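Local coordinates for protein sulfide-quinone reductase (Aquifex aeolicus, PDB 3HYW) that oxidises hydrogen sulfide and passes the electrons through FAD to a membrane quinone, building up polysulfur that is typically released as cyclooctasulfur, at residues I232-D235 / N239-E242; N20-M25 / F69-I74; P299-T304 / V363-E368. All coordinates share one frame; numbering follows the deposited sequence.

Interaction 1. Residues I232-D235 / N239-E242; sequences IYED and NTHE
Tyr233 and His241 form the hydrogen-bonded pair at the middle of an antiparallel register, Ile232 and Glu242 and then Glu234 and Thr240 making the non-hydrogen-bonded pairs on either side, with the short strand axes 4.6 Å apart and their directions at 149°. The two backbone bonds of the central pair differ: His241 N reaches Tyr233 O at 2.7 Å, nearly in line with the carbonyl, whereas the return bond from Tyr233 N to His241 O is longer and tilted from its carbonyl plane. On the face that Tyr233 shares with His241, the phenol ring reaches across to the histidine. Its CG sits between the backbone N and the carbonyl carbon (chi1 65°), which turns the ring to the neighbouring strand and brings His241 CB over one face, 3.6 Å from the ring centroid, as a CH-pi contact. The imidazole itself is nearly parallel to the phenol, but slid so far that the rings barely overlap. On the other face, Glu234 runs out extended past Thr240, its CG 4.4 Å from Thr240 CG2, and its carboxylate forms a salt bridge with Lys224 on the adjoining strand 222-226. Asp235 closes the turn twice over: its backbone N donates to Asn239 O at 3.0 Å, and its carboxylate OD1 accepts from Asn239 N at 3.0 Å on the syn side, though 35° out of the carboxylate plane, and weakly from Asn237 N. This is the loop end of the beta hairpin of strands 230-234 and 240-244, in a small three-stranded antiparallel sheet at the protein surface. The chemistry implies a hairpin end held by its backbone and by one carboxylate at the turn, with the closest side-chain packing coming from His241 CB over the Tyr233 ring.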
loop_
_atom_site.group_PDB
_atom_site.type_symbol
_atom_site.label_atom_id
_atom_site.label_comp_id
_atom_site.label_asym_id
_atom_site.label_seq_id
_atom_site.Cartn_x
_atom_site.Cartn_y
_atom_site.Cartn_z
ATOM N N ILE A 232 -21.795 -17.593 6.358
ATOM C CA ILE A 232 -21.298 -17.545 7.727
ATOM C C ILE A 232 -19.809 -17.909 7.735
ATOM O O ILE A 232 -19.406 -18.955 7.215
ATOM C CB ILE A 232 -22.093 -18.488 8.662
ATOM C CG1 ILE A 232 -23.595 -18.174 8.585
ATOM C CG2 ILE A 232 -21.572 -18.388 10.101
ATOM C CD1 ILE A 232 -24.483 -19.200 9.268
ATOM N N TYR A 233 -19.000 -17.021 8.301
ATOM C CA TYR A 233 -17.569 -17.254 8.417
ATOM C C TYR A 233 -17.097 -17.075 9.856
ATOM O O TYR A 233 -17.753 -16.408 10.657
ATOM C CB TYR A 233 -16.774 -16.362 7.450
ATOM C CG TYR A 233 -16.856 -14.876 7.726
ATOM C CD1 TYR A 233 -17.870 -14.097 7.168
ATOM C CD2 TYR A 233 -15.908 -14.247 8.536
ATOM C CE1 TYR A 233 -17.944 -12.727 7.419
ATOM C CE2 TYR A 233 -15.970 -12.881 8.790
ATOM C CZ TYR A 233 -16.987 -12.127 8.227
ATOM O OH TYR A 233 -17.057 -10.775 8.492
ATOM N N GLU A 234 -15.955 -17.679 10.164
ATOM C CA GLU A 234 -15.356 -17.602 11.483
ATOM C C GLU A 234 -13.991 -16.922 11.370
ATOM O O GLU A 234 -13.178 -17.295 10.519
ATOM C CB GLU A 234 -15.202 -19.017 12.035
ATOM C CG GLU A 234 -14.841 -19.118 13.499
ATOM C CD GLU A 234 -14.783 -20.557 13.981
ATOM O OE1 GLU A 234 -15.674 -21.356 13.616
ATOM O OE2 GLU A 234 -13.846 -20.890 14.739
ATOM N N ASP A 235 -13.741 -15.919 12.207
ATOM C CA ASP A 235 -12.408 -15.320 12.242
ATOM C C ASP A 235 -11.448 -16.162 13.088
ATOM O O ASP A 235 -11.833 -17.215 13.610
ATOM C CB ASP A 235 -12.435 -13.833 12.653
ATOM C CG ASP A 235 -12.962 -13.599 14.066
ATOM O OD1 ASP A 235 -12.915 -14.516 14.919
ATOM O OD2 ASP A 235 -13.413 -12.463 14.322
ATOM N N ASN A 239 -14.712 -16.193 16.592
ATOM C CA ASN A 239 -15.985 -15.484 16.499
ATOM C C ASN A 239 -16.629 -15.651 15.132
ATOM O O ASN A 239 -15.967 -15.494 14.106
ATOM C CB ASN A 239 -15.788 -14.000 16.812
ATOM C CG ASN A 239 -15.169 -13.775 18.179
ATOM O OD1 ASN A 239 -15.511 -14.455 19.145
ATOM N ND2 ASN A 239 -14.245 -12.823 18.263
ATOM N N THR A 240 -17.917 -15.981 15.131
ATOM C CA THR A 240 -18.671 -16.165 13.898
ATOM C C THR A 240 -19.283 -14.858 13.410
ATOM O O THR A 240 -19.749 -14.029 14.203
ATOM C CB THR A 240 -19.780 -17.223 14.047
ATOM O OG1 THR A 240 -20.571 -16.924 15.200
ATOM C CG2 THR A 240 -19.176 -18.608 14.206
ATOM N N HIS A 241 -19.270 -14.685 12.094
ATOM C CA HIS A 241 -19.822 -13.505 11.454
ATOM C C HIS A 241 -20.724 -13.903 10.293
ATOM O O HIS A 241 -20.666 -15.025 9.783
ATOM C CB HIS A 241 -18.711 -12.578 10.960
ATOM C CG HIS A 241 -17.836 -12.042 12.049
ATOM N ND1 HIS A 241 -16.700 -12.695 12.482
ATOM C CD2 HIS A 241 -17.926 -10.913 12.791
ATOM C CE1 HIS A 241 -16.132 -11.993 13.446
ATOM N NE2 HIS A 241 -16.855 -10.907 13.652
ATOM N N GLU A 242 -21.539 -12.953 9.868
ATOM C CA GLU A 242 -22.605 -13.206 8.931
ATOM C C GLU A 242 -22.578 -12.102 7.881
ATOM O O GLU A 242 -22.409 -10.925 8.205
ATOM C CB GLU A 242 -23.929 -13.210 9.698
ATOM C CG GLU A 242 -25.149 -13.549 8.887
ATOM C CD GLU A 242 -26.420 -13.490 9.712
ATOM O OE1 GLU A 242 -26.614 -14.375 10.574
ATOM O OE2 GLU A 242 -27.231 -12.565 9.486
#

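Interaction 2. Residues N20-M25 / F69-I74; sequences NLRNLM and FNIEFI
Arg22, near the C-terminal end of helix 12-24, carries the contact, and its CB already points toward segment 69-74, coming within 4.5 Å of Ile71 CD1. With CG anti to the backbone N (chi1 171°), the chain leaves the helix and then bends at both chi2 and chi3. The bends bring CG and CD each to 3.4 Å from Phe69 O. NE then donates to that same oxygen at 2.9 Å, and the acceptor lies almost exactly in the guanidinium plane. At the tip, NH2 donates to Asn70 O at 2.7 Å, again with the oxygen close to the guanidinium plane, although the nitrogen stands above the carbonyl plane of Asn70. Asn70 CB lies alongside, 3.8 Å from NE. The remaining nitrogen, NH1, turns back to the chain leaving the helix, with a weak bond to Met25 O and a hydrogen bond to Leu28 O. Three backbone carbonyls, of Phe69, Asn70 and Met25, thus meet the guanidinium edge and fix its rotation. Ile71 packs on Ala18 and Tyr19 of the helix, and the Phe69 ring meets Tyr19 edge-to-face. The layout is that of a Rossmann-type FAD-binding domain, in which the helix that starts within the glycine-rich, FAD-binding turn (Gly9 to Gly13) packs against a parallel sheet edged by strand 71-74.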
loop_
_atom_site.group_PDB
_atom_site.type_symbol
_atom_site.label_atom_id
_atom_site.label_comp_id
_atom_site.label_asym_id
_atom_site.label_seq_id
_atom_site.Cartn_x
_atom_site.Cartn_y
_atom_site.Cartn_z
ATOM N N ASN A 20 3.105 -36.673 -24.996
ATOM C CA ASN A 20 4.562 -36.579 -24.837
ATOM C C ASN A 20 5.208 -37.950 -25.039
ATOM O O ASN A 20 6.195 -38.074 -25.756
ATOM C CB ASN A 20 4.962 -36.028 -23.465
ATOM C CG ASN A 20 4.833 -34.516 -23.359
ATOM O OD1 ASN A 20 5.139 -33.774 -24.293
ATOM N ND2 ASN A 20 4.397 -34.053 -22.197
ATOM N N LEU A 21 4.625 -38.971 -24.412
ATOM C CA LEU A 21 5.064 -40.356 -24.581
ATOM C C LEU A 21 4.972 -40.840 -26.025
ATOM O O LEU A 21 5.893 -41.498 -26.527
ATOM C CB LEU A 21 4.259 -41.280 -23.668
ATOM C CG LEU A 21 4.633 -41.290 -22.183
ATOM C CD1 LEU A 21 3.551 -42.000 -21.395
ATOM C CD2 LEU A 21 5.999 -41.954 -21.956
ATOM N N ARG A 22 3.861 -40.518 -26.688
ATOM C CA ARG A 22 3.643 -40.949 -28.070
ATOM C C ARG A 22 4.673 -40.356 -29.032
ATOM O O ARG A 22 5.175 -41.051 -29.926
ATOM C CB ARG A 22 2.205 -40.644 -28.524
ATOM C CG ARG A 22 1.926 -40.850 -30.026
ATOM C CD ARG A 22 2.261 -42.280 -30.531
ATOM N NE ARG A 22 1.378 -43.316 -29.987
ATOM C CZ ARG A 22 1.775 -44.389 -29.303
ATOM N NH1 ARG A 22 3.064 -44.607 -29.050
ATOM N NH2 ARG A 22 0.873 -45.263 -28.869
ATOM N N ASN A 23 4.995 -39.083 -28.831
ATOM C CA ASN A 23 5.928 -38.376 -29.700
ATOM C C ASN A 23 7.374 -38.806 -29.449
ATOM O O ASN A 23 8.200 -38.815 -30.366
ATOM C CB ASN A 23 5.741 -36.855 -29.557
ATOM C CG ASN A 23 4.451 -36.352 -30.230
ATOM O OD1 ASN A 23 3.586 -35.751 -29.589
ATOM N ND2 ASN A 23 4.321 -36.616 -31.523
ATOM N N LEU A 24 7.659 -39.182 -28.204
ATOM C CA LEU A 24 8.960 -39.712 -27.805
ATOM C C LEU A 24 9.179 -41.149 -28.295
ATOM O O LEU A 24 10.291 -41.521 -28.691
ATOM C CB LEU A 24 9.088 -39.666 -26.280
ATOM C CG LEU A 24 9.886 -38.565 -25.559
ATOM C CD1 LEU A 24 9.896 -37.233 -26.264
ATOM C CD2 LEU A 24 9.403 -38.406 -24.122
ATOM N N MET A 25 8.111 -41.939 -28.270
ATOM C CA MET A 25 8.187 -43.369 -28.547
ATOM C C MET A 25 6.979 -43.803 -29.380
ATOM O O MET A 25 5.946 -44.179 -28.827
ATOM C CB MET A 25 8.259 -44.140 -27.225
ATOM C CG MET A 25 8.896 -45.512 -27.309
ATOM S SD MET A 25 9.179 -46.201 -25.667
ATOM C CE MET A 25 10.730 -45.428 -25.233
ATOM N N PHE A 69 -3.754 -40.941 -33.020
ATOM C CA PHE A 69 -2.415 -40.838 -32.445
ATOM C C PHE A 69 -1.968 -42.168 -31.848
ATOM O O PHE A 69 -1.064 -42.216 -31.009
ATOM C CB PHE A 69 -2.371 -39.698 -31.412
ATOM C CG PHE A 69 -2.942 -38.405 -31.926
ATOM C CD1 PHE A 69 -2.507 -37.867 -33.147
ATOM C CD2 PHE A 69 -3.927 -37.734 -31.215
ATOM C CE1 PHE A 69 -3.045 -36.674 -33.643
ATOM C CE2 PHE A 69 -4.466 -36.537 -31.700
ATOM C CZ PHE A 69 -4.025 -36.012 -32.916
ATOM N N ASN A 70 -2.598 -43.248 -32.313
ATOM C CA ASN A 70 -2.358 -44.610 -31.809
ATOM C C ASN A 70 -2.471 -44.729 -30.281
ATOM O O ASN A 70 -1.682 -45.418 -29.635
ATOM C CB ASN A 70 -1.030 -45.172 -32.342
ATOM C CG ASN A 70 -0.994 -45.251 -33.864
ATOM O OD1 ASN A 70 0.057 -45.070 -34.486
ATOM N ND2 ASN A 70 -2.150 -45.511 -34.471
ATOM N N ILE A 71 -3.461 -44.040 -29.717
ATOM C CA ILE A 71 -3.741 -44.107 -28.282
ATOM C C ILE A 71 -5.112 -44.749 -28.093
ATOM O O ILE A 71 -6.100 -44.317 -28.688
ATOM C CB ILE A 71 -3.672 -42.700 -27.612
ATOM C CG1 ILE A 71 -2.231 -42.168 -27.648
ATOM C CG2 ILE A 71 -4.195 -42.738 -26.162
ATOM C CD1 ILE A 71 -2.107 -40.661 -27.424
ATOM N N GLU A 72 -5.158 -45.810 -27.292
ATOM C CA GLU A 72 -6.418 -46.486 -27.000
ATOM C C GLU A 72 -7.175 -45.694 -25.935
ATOM O O GLU A 72 -6.618 -45.369 -24.895
ATOM C CB GLU A 72 -6.164 -47.927 -26.540
ATOM C CG GLU A 72 -7.425 -48.705 -26.177
ATOM C CD GLU A 72 -7.131 -50.009 -25.453
ATOM O OE1 GLU A 72 -6.064 -50.115 -24.801
ATOM O OE2 GLU A 72 -7.978 -50.925 -25.526
ATOM N N PHE A 73 -8.435 -45.372 -26.217
ATOM C CA PHE A 73 -9.283 -44.653 -25.279
ATOM C C PHE A 73 -10.336 -45.579 -24.678
ATOM O O PHE A 73 -11.084 -46.234 -25.401
ATOM C CB PHE A 73 -9.953 -43.459 -25.963
ATOM C CG PHE A 73 -10.781 -42.600 -25.034
ATOM C CD1 PHE A 73 -12.135 -42.374 -25.296
ATOM C CD2 PHE A 73 -10.209 -42.007 -23.908
ATOM C CE1 PHE A 73 -12.903 -41.570 -24.450
ATOM C CE2 PHE A 73 -10.967 -41.208 -23.052
ATOM C CZ PHE A 73 -12.316 -40.988 -23.323
ATOM N N ILE A 74 -10.363 -45.638 -23.349
ATOM C CA ILE A 74 -11.405 -46.340 -22.619
ATOM C C ILE A 74 -12.224 -45.296 -21.868
ATOM O O ILE A 74 -11.738 -44.678 -20.920
ATOM C CB ILE A 74 -10.820 -47.404 -21.647
ATOM C CG1 ILE A 74 -10.042 -48.467 -22.435
ATOM C CG2 ILE A 74 -11.943 -48.066 -20.818
ATOM C CD1 ILE A 74 -9.190 -49.380 -21.581
#

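Interaction 3. Residues P299-T304 / V363-E368; sequences PPIEKT and VIPPRE
Ile301 lies across three consecutive residues of the other loop, its side chain directed toward segment 363-368 and its two branches going to different partners. The ethyl branch, with CG1 beside the backbone N (chi1 -76°), runs obliquely over the Ile364 side chain: Ile301 CG1 and CD1 both rest on Ile364 CG1, each at 3.9 Å. CD1 also reaches Val363, 3.7 Å from the carbonyl O and 4.4 Å from the methyl CG1. The other branch, CG2, meets Pro365, whose ring runs at about a right angle to the isoleucine: CG2 comes to 3.6 Å from Pro365 CD, at the end of the ring bonded to nitrogen. Ile301 is therefore spread over residues 363-365 by apolar contact alone, and it also packs on Val310.

Both segments are irregular loops. Residues 299-304 run between strand 289-291, at the edge of the parallel FAD-binding sheet, and helix 314-332, whereas 363-368 join strands 355-361 and 369-375; the contact thus ties the nucleotide-binding fold to the later beta-stranded part of the chain. Val363 has its side chain about 9 Å from the bound FAD and about 8 Å from the octathiocane.

The loop that receives Ile301 is itself held by Arg367. Its guanidinium, with Pro365 CG over the rim of one face, grips Val363 O side-on with two nitrogens: NH1 at 2.7 Å lies in the carbonyl plane, and NE at 3.0 Å stands above it. NH1 and NH2 further donate to Val196 O and Gly198 O. A cis peptide bond before Pro366 turns the loop, and its far end faces a neighbouring subunit, where Glu368 OE1 accepts from Tyr178 N of that chain.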
loop_
_atom_site.group_PDB
_atom_site.type_symbol
_atom_site.label_atom_id
_atom_site.label_comp_id
_atom_site.label_asym_id
_atom_site.label_seq_id
_atom_site.Cartn_x
_atom_site.Cartn_y
_atom_site.Cartn_z
ATOM N N PRO A 299 3.410 -30.524 -0.857
ATOM C CA PRO A 299 3.229 -29.825 0.418
ATOM C C PRO A 299 2.951 -28.333 0.194
ATOM O O PRO A 299 3.355 -27.791 -0.832
ATOM C CB PRO A 299 4.576 -30.026 1.127
ATOM C CG PRO A 299 5.203 -31.223 0.431
ATOM C CD PRO A 299 4.766 -31.094 -0.984
ATOM N N PRO A 300 2.235 -27.678 1.128
ATOM C CA PRO A 300 1.947 -26.255 0.935
ATOM C C PRO A 300 3.197 -25.375 0.996
ATOM O O PRO A 300 4.159 -25.708 1.687
ATOM C CB PRO A 300 0.983 -25.926 2.083
ATOM C CG PRO A 300 1.235 -26.954 3.111
ATOM C CD PRO A 300 1.622 -28.202 2.363
ATOM N N ILE A 301 3.182 -24.266 0.259
ATOM C CA ILE A 301 4.304 -23.322 0.262
ATOM C C ILE A 301 4.442 -22.640 1.628
ATOM O O ILE A 301 5.545 -22.319 2.062
ATOM C CB ILE A 301 4.185 -22.292 -0.893
ATOM C CG1 ILE A 301 4.573 -22.954 -2.215
ATOM C CG2 ILE A 301 5.058 -21.060 -0.625
ATOM C CD1 ILE A 301 4.151 -22.188 -3.459
ATOM N N GLU A 302 3.315 -22.416 2.295
ATOM C CA GLU A 302 3.326 -21.963 3.684
ATOM C C GLU A 302 2.078 -22.391 4.443
ATOM O O GLU A 302 1.000 -22.509 3.866
ATOM C CB GLU A 302 3.561 -20.449 3.799
ATOM C CG GLU A 302 2.701 -19.563 2.916
ATOM C CD GLU A 302 3.083 -18.088 3.033
ATOM O OE1 GLU A 302 4.295 -17.765 2.944
ATOM O OE2 GLU A 302 2.173 -17.251 3.208
ATOM N N LYS A 303 2.255 -22.648 5.734
ATOM C CA LYS A 303 1.156 -22.928 6.645
ATOM C C LYS A 303 0.529 -21.587 7.024
ATOM O O LYS A 303 1.080 -20.828 7.822
ATOM C CB LYS A 303 1.680 -23.674 7.881
ATOM C CG LYS A 303 0.608 -24.213 8.843
ATOM C CD LYS A 303 1.257 -24.929 10.028
ATOM C CE LYS A 303 0.234 -25.423 11.071
ATOM N NZ LYS A 303 -0.348 -26.769 10.722
ATOM N N THR A 304 -0.613 -21.284 6.416
ATOM C CA THR A 304 -1.301 -20.016 6.650
ATOM C C THR A 304 -2.242 -20.159 7.853
ATOM O O THR A 304 -2.616 -21.277 8.190
ATOM C CB THR A 304 -2.069 -19.581 5.397
ATOM O OG1 THR A 304 -2.888 -20.664 4.950
ATOM C CG2 THR A 304 -1.092 -19.212 4.279
ATOM N N VAL A 363 7.367 -21.517 -8.972
ATOM C CA VAL A 363 6.237 -21.116 -8.133
ATOM C C VAL A 363 6.604 -21.284 -6.654
ATOM O O VAL A 363 6.331 -20.409 -5.832
ATOM C CB VAL A 363 4.938 -21.882 -8.503
ATOM C CG1 VAL A 363 3.752 -21.321 -7.749
ATOM C CG2 VAL A 363 4.662 -21.744 -9.971
ATOM N N ILE A 364 7.252 -22.395 -6.329
ATOM C CA ILE A 364 7.708 -22.658 -4.963
ATOM C C ILE A 364 9.037 -21.930 -4.702
ATOM O O ILE A 364 10.017 -22.156 -5.417
ATOM C CB ILE A 364 7.844 -24.183 -4.709
ATOM C CG1 ILE A 364 6.496 -24.888 -4.951
ATOM C CG2 ILE A 364 8.356 -24.461 -3.294
ATOM C CD1 ILE A 364 6.613 -26.400 -5.163
ATOM N N PRO A 365 9.066 -21.030 -3.690
ATOM C CA PRO A 365 10.279 -20.269 -3.367
ATOM C C PRO A 365 11.432 -21.162 -2.879
ATOM O O PRO A 365 11.180 -22.282 -2.433
ATOM C CB PRO A 365 9.819 -19.332 -2.244
ATOM C CG PRO A 365 8.333 -19.283 -2.356
ATOM C CD PRO A 365 7.948 -20.663 -2.804
ATOM N N PRO A 366 12.689 -20.674 -2.958
ATOM C CA PRO A 366 13.131 -19.356 -3.455
ATOM C C PRO A 366 12.965 -19.187 -4.968
ATOM O O PRO A 366 13.219 -20.116 -5.733
ATOM C CB PRO A 366 14.617 -19.305 -3.077
ATOM C CG PRO A 366 14.834 -20.447 -2.126
ATOM C CD PRO A 366 13.830 -21.481 -2.492
ATOM N N ARG A 367 12.542 -17.999 -5.384
ATOM C CA ARG A 367 12.275 -17.735 -6.794
ATOM C C ARG A 367 13.443 -17.030 -7.471
ATOM O O ARG A 367 14.128 -16.212 -6.855
ATOM C CB ARG A 367 11.001 -16.905 -6.949
ATOM C CG ARG A 367 9.787 -17.510 -6.285
ATOM C CD ARG A 367 8.517 -16.978 -6.898
ATOM N NE ARG A 367 7.342 -17.698 -6.411
ATOM C CZ ARG A 367 6.380 -17.159 -5.664
ATOM N NH1 ARG A 367 5.355 -17.902 -5.275
ATOM N NH2 ARG A 367 6.430 -15.873 -5.323
ATOM N N GLU A 368 13.667 -17.363 -8.742
ATOM C CA GLU A 368 14.635 -16.650 -9.565
ATOM C C GLU A 368 14.027 -15.324 -10.032
ATOM O O GLU A 368 14.702 -14.300 -10.037
ATOM C CB GLU A 368 15.081 -17.510 -10.758
ATOM C CG GLU A 368 16.461 -17.159 -11.331
ATOM C CD GLU A 368 17.643 -17.673 -10.493
ATOM O OE1 GLU A 368 17.435 -18.463 -9.543
ATOM O OE2 GLU A 368 18.792 -17.286 -10.796
#

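Interaction 1 is a surface hairpin, its centre about 28 Å from the centre of the chain, whereas interactions 2 and 3 are partly buried. None touches another, and interaction 1 closes along the chain after interaction 2 and before interaction 3. Interactions 2 and 3 are related through the parallel FAD-binding sheet: strand 71-74 and strand 289-291, which precedes the loop 299-304, are its two outermost strands. Chemistry differs with place. Interaction 1 uses backbone bonds, a carboxylate at the turn and a CH-pi contact; in interaction 2 one charged side chain grips carbonyls; the loops of interaction 3 meet through hydrocarbon. Interaction 3 alone adjoins another subunit.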